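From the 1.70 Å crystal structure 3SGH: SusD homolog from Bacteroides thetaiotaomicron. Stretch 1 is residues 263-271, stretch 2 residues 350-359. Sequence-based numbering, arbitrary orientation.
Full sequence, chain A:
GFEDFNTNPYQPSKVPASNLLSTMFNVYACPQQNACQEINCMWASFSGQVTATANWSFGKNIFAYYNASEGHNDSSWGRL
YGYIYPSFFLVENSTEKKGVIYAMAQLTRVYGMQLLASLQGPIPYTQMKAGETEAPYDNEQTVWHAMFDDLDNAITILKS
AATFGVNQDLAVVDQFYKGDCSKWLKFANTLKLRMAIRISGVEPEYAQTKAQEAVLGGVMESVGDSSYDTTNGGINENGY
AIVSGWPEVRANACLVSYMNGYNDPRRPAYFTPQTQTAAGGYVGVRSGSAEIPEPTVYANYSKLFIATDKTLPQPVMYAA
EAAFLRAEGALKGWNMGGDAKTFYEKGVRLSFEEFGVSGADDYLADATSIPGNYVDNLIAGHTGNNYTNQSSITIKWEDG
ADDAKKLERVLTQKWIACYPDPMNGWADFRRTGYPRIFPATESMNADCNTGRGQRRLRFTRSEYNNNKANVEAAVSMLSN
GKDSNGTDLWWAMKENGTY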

# COMPACT_ATOMS: atom_id res chain seq x y z
N ASN A 263 -16.59 -12.35 12.07
CA ASN A 263 -16.21 -13.77 12.21
C ASN A 263 -15.49 -14.25 10.97
O ASN A 263 -15.76 -15.32 10.46
CB ASN A 263 -17.45 -14.63 12.53
CG ASN A 263 -18.08 -14.24 13.84
OD1 ASN A 263 -17.38 -14.05 14.82
ND2 ASN A 263 -19.40 -14.12 13.85
N ASP A 264 -14.55 -13.42 10.51
CA ASP A 264 -13.98 -13.56 9.16
C ASP A 264 -13.11 -14.81 9.07
O ASP A 264 -12.13 -14.93 9.82
CB ASP A 264 -13.16 -12.30 8.81
CG ASP A 264 -12.90 -12.15 7.33
OD1 ASP A 264 -12.39 -13.11 6.67
OD2 ASP A 264 -13.18 -11.05 6.79
N PRO A 265 -13.44 -15.70 8.15
CA PRO A 265 -12.68 -16.94 8.06
C PRO A 265 -11.26 -16.78 7.57
O PRO A 265 -10.49 -17.73 7.63
CB PRO A 265 -13.48 -17.81 7.09
CG PRO A 265 -14.57 -17.02 6.58
CD PRO A 265 -14.61 -15.68 7.24
N ARG A 266 -10.91 -15.60 7.07
CA ARG A 266 -9.52 -15.35 6.73
C ARG A 266 -8.62 -15.13 7.93
O ARG A 266 -7.41 -15.10 7.76
CB ARG A 266 -9.43 -14.17 5.77
CG ARG A 266 -9.97 -14.53 4.39
CD ARG A 266 -10.14 -13.25 3.54
NE ARG A 266 -11.25 -12.48 4.06
CZ ARG A 266 -11.86 -11.51 3.40
NH1 ARG A 266 -11.43 -11.12 2.18
NH2 ARG A 266 -12.90 -10.92 3.95
N ARG A 267 -9.17 -14.94 9.13
CA ARG A 267 -8.35 -14.69 10.31
C ARG A 267 -7.17 -15.66 10.49
O ARG A 267 -6.03 -15.20 10.62
CB ARG A 267 -9.19 -14.57 11.58
CG ARG A 267 -10.01 -13.24 11.66
CD ARG A 267 -10.95 -13.25 12.86
NE ARG A 267 -11.93 -14.31 12.72
CZ ARG A 267 -12.78 -14.68 13.65
NH1 ARG A 267 -12.77 -14.08 14.85
NH2 ARG A 267 -13.63 -15.68 13.42
N PRO A 268 -7.41 -17.00 10.46
CA PRO A 268 -6.29 -17.93 10.63
C PRO A 268 -5.27 -17.92 9.51
O PRO A 268 -4.13 -18.40 9.72
CB PRO A 268 -6.97 -19.31 10.72
CG PRO A 268 -8.32 -19.13 10.14
CD PRO A 268 -8.70 -17.69 10.49
N ALA A 269 -5.64 -17.37 8.34
CA ALA A 269 -4.68 -17.22 7.23
C ALA A 269 -3.85 -15.91 7.34
O ALA A 269 -2.81 -15.76 6.69
CB ALA A 269 -5.42 -17.27 5.95
N TYR A 270 -4.34 -14.99 8.15
CA TYR A 270 -3.76 -13.64 8.29
C TYR A 270 -2.92 -13.45 9.55
O TYR A 270 -1.93 -12.71 9.51
CB TYR A 270 -4.88 -12.61 8.31
CG TYR A 270 -5.46 -12.18 6.97
CD1 TYR A 270 -5.45 -13.01 5.87
CD2 TYR A 270 -6.09 -10.93 6.83
CE1 TYR A 270 -5.99 -12.59 4.67
CE2 TYR A 270 -6.65 -10.53 5.65
CZ TYR A 270 -6.60 -11.36 4.56
OH TYR A 270 -7.14 -10.91 3.39
N PHE A 271 -3.33 -14.10 10.64
CA PHE A 271 -2.81 -13.83 11.99
C PHE A 271 -2.60 -15.14 12.78
O PHE A 271 -3.23 -16.17 12.48
CB PHE A 271 -3.81 -13.00 12.79
CG PHE A 271 -4.39 -11.81 12.08
CD1 PHE A 271 -3.56 -10.82 11.61
CD2 PHE A 271 -5.76 -11.68 11.91
CE1 PHE A 271 -4.09 -9.72 10.96
CE2 PHE A 271 -6.31 -10.57 11.24
CZ PHE A 271 -5.49 -9.62 10.78
N LEU A 350 -12.06 -13.89 -4.76
CA LEU A 350 -10.63 -13.96 -5.10
C LEU A 350 -9.74 -13.91 -3.87
O LEU A 350 -8.71 -14.55 -3.80
CB LEU A 350 -10.22 -12.81 -6.03
CG LEU A 350 -10.62 -13.02 -7.49
CD1 LEU A 350 -10.23 -11.74 -8.18
CD2 LEU A 350 -9.89 -14.24 -8.07
N SER A 351 -10.14 -13.10 -2.90
CA SER A 351 -9.37 -12.92 -1.67
C SER A 351 -9.36 -14.21 -0.87
O SER A 351 -8.32 -14.64 -0.37
CB SER A 351 -10.03 -11.82 -0.85
OG SER A 351 -9.39 -11.67 0.40
N PHE A 352 -10.53 -14.81 -0.71
CA PHE A 352 -10.62 -16.10 -0.07
C PHE A 352 -9.77 -17.12 -0.81
O PHE A 352 -8.97 -17.81 -0.20
CB PHE A 352 -12.05 -16.63 -0.00
CG PHE A 352 -12.86 -16.10 1.16
CD1 PHE A 352 -13.05 -14.75 1.37
CD2 PHE A 352 -13.47 -16.97 2.03
CE1 PHE A 352 -13.85 -14.30 2.45
CE2 PHE A 352 -14.27 -16.50 3.06
CZ PHE A 352 -14.44 -15.18 3.27
N GLU A 353 -9.95 -17.18 -2.13
CA GLU A 353 -9.21 -18.11 -2.95
C GLU A 353 -7.69 -17.92 -2.82
O GLU A 353 -6.95 -18.90 -2.70
CB GLU A 353 -9.63 -18.02 -4.43
CG GLU A 353 -9.01 -19.15 -5.23
CD GLU A 353 -9.40 -19.12 -6.70
OE1 GLU A 353 -10.08 -18.13 -7.11
OE2 GLU A 353 -9.01 -20.06 -7.43
N GLU A 354 -7.24 -16.68 -2.89
CA GLU A 354 -5.83 -16.35 -2.79
C GLU A 354 -5.19 -16.97 -1.55
O GLU A 354 -4.02 -17.42 -1.60
CB GLU A 354 -5.67 -14.84 -2.70
CG GLU A 354 -4.26 -14.31 -2.77
CD GLU A 354 -3.70 -14.35 -4.19
OE1 GLU A 354 -4.45 -13.99 -5.14
OE2 GLU A 354 -2.52 -14.70 -4.34
N PHE A 355 -5.92 -16.94 -0.44
CA PHE A 355 -5.42 -17.44 0.85
C PHE A 355 -5.88 -18.85 1.18
O PHE A 355 -5.61 -19.33 2.27
CB PHE A 355 -5.82 -16.48 1.95
CG PHE A 355 -4.92 -15.28 2.05
CD1 PHE A 355 -5.10 -14.17 1.23
CD2 PHE A 355 -3.84 -15.28 2.93
CE1 PHE A 355 -4.24 -13.09 1.30
CE2 PHE A 355 -2.97 -14.19 3.00
CZ PHE A 355 -3.16 -13.09 2.18
N GLY A 356 -6.59 -19.51 0.27
CA GLY A 356 -6.99 -20.92 0.47
C GLY A 356 -8.06 -21.12 1.53
O GLY A 356 -8.14 -22.17 2.19
N VAL A 357 -8.89 -20.09 1.67
CA VAL A 357 -9.95 -20.06 2.66
C VAL A 357 -11.28 -20.39 1.99
O VAL A 357 -11.57 -19.93 0.88
CB VAL A 357 -9.94 -18.68 3.34
CG1 VAL A 357 -11.06 -18.55 4.31
CG2 VAL A 357 -8.55 -18.49 4.02
N SER A 358 -12.07 -21.21 2.66
CA SER A 358 -13.39 -21.59 2.19
C SER A 358 -14.45 -20.73 2.83
O SER A 358 -14.21 -20.05 3.83
CB SER A 358 -13.65 -23.05 2.59
OG SER A 358 -12.89 -23.85 1.72
N GLY A 359 -15.65 -20.81 2.28
CA GLY A 359 -16.81 -20.17 2.92
C GLY A 359 -17.22 -18.80 2.43
O GLY A 359 -18.01 -18.11 3.09
O HOH W 1 -6.71 -11.50 0.54

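A single buried arginine organises this contact, serving its own stretch and the other at once. Asp264 takes Arg266 in a fork: OD1 accepts from Arg266 NE at 2.9 Å and OD2 from Arg266 NH2, also at 2.9 Å, a salt bridge that neutralises the guanidinium. OD1 also caps the backbone, accepting from Arg266 N at 2.9 Å. Held this way, the arginine spends its one hydrogen bond across the contact on the other stretch's helix, NH1 donating to Ser351 OG at 2.8 Å near the guanidinium plane. Phe352 covers one face of that plane, with its CE1 3.6 Å from Arg266 CZ. The rule is legible: hydrogen bonds in the plane, an aromatic ring over the face.

The backbones bring a type I turn, Asp264 to Arg267, and the short helix after it against the end of a longer helix. Arg266 lies nearest Val357 and Ala269 nearest Phe355, with CA atoms 6.2 and 6.4 Å apart. Gly356, at positive phi, closes the longer helix in a Schellman motif, with Val357 N bonding back to Phe352 O at 2.9 Å; Val357 then points its side chain toward the first stretch.

The remaining packing is apolar and close. Pro265 CG meets Phe352 CE2 at 3.6 Å, and Pro265 CB meets Val357 CG1 at 3.8 Å. The methyl of Ala269 touches two residues, its CB lying 3.9 Å from both Phe355 CD2 and Val357 CG2. Tyr270 turns its ring edge to the face of Phe355, centroids 4.8 Å apart and planes at 58°. Its hydroxyl reaches Ser351 through a water, which donates to Tyr270 OH at 2.9 Å and lies 2.7 Å from Ser351 OG, so the serine joins both the arginine and the water-linked tyrosine.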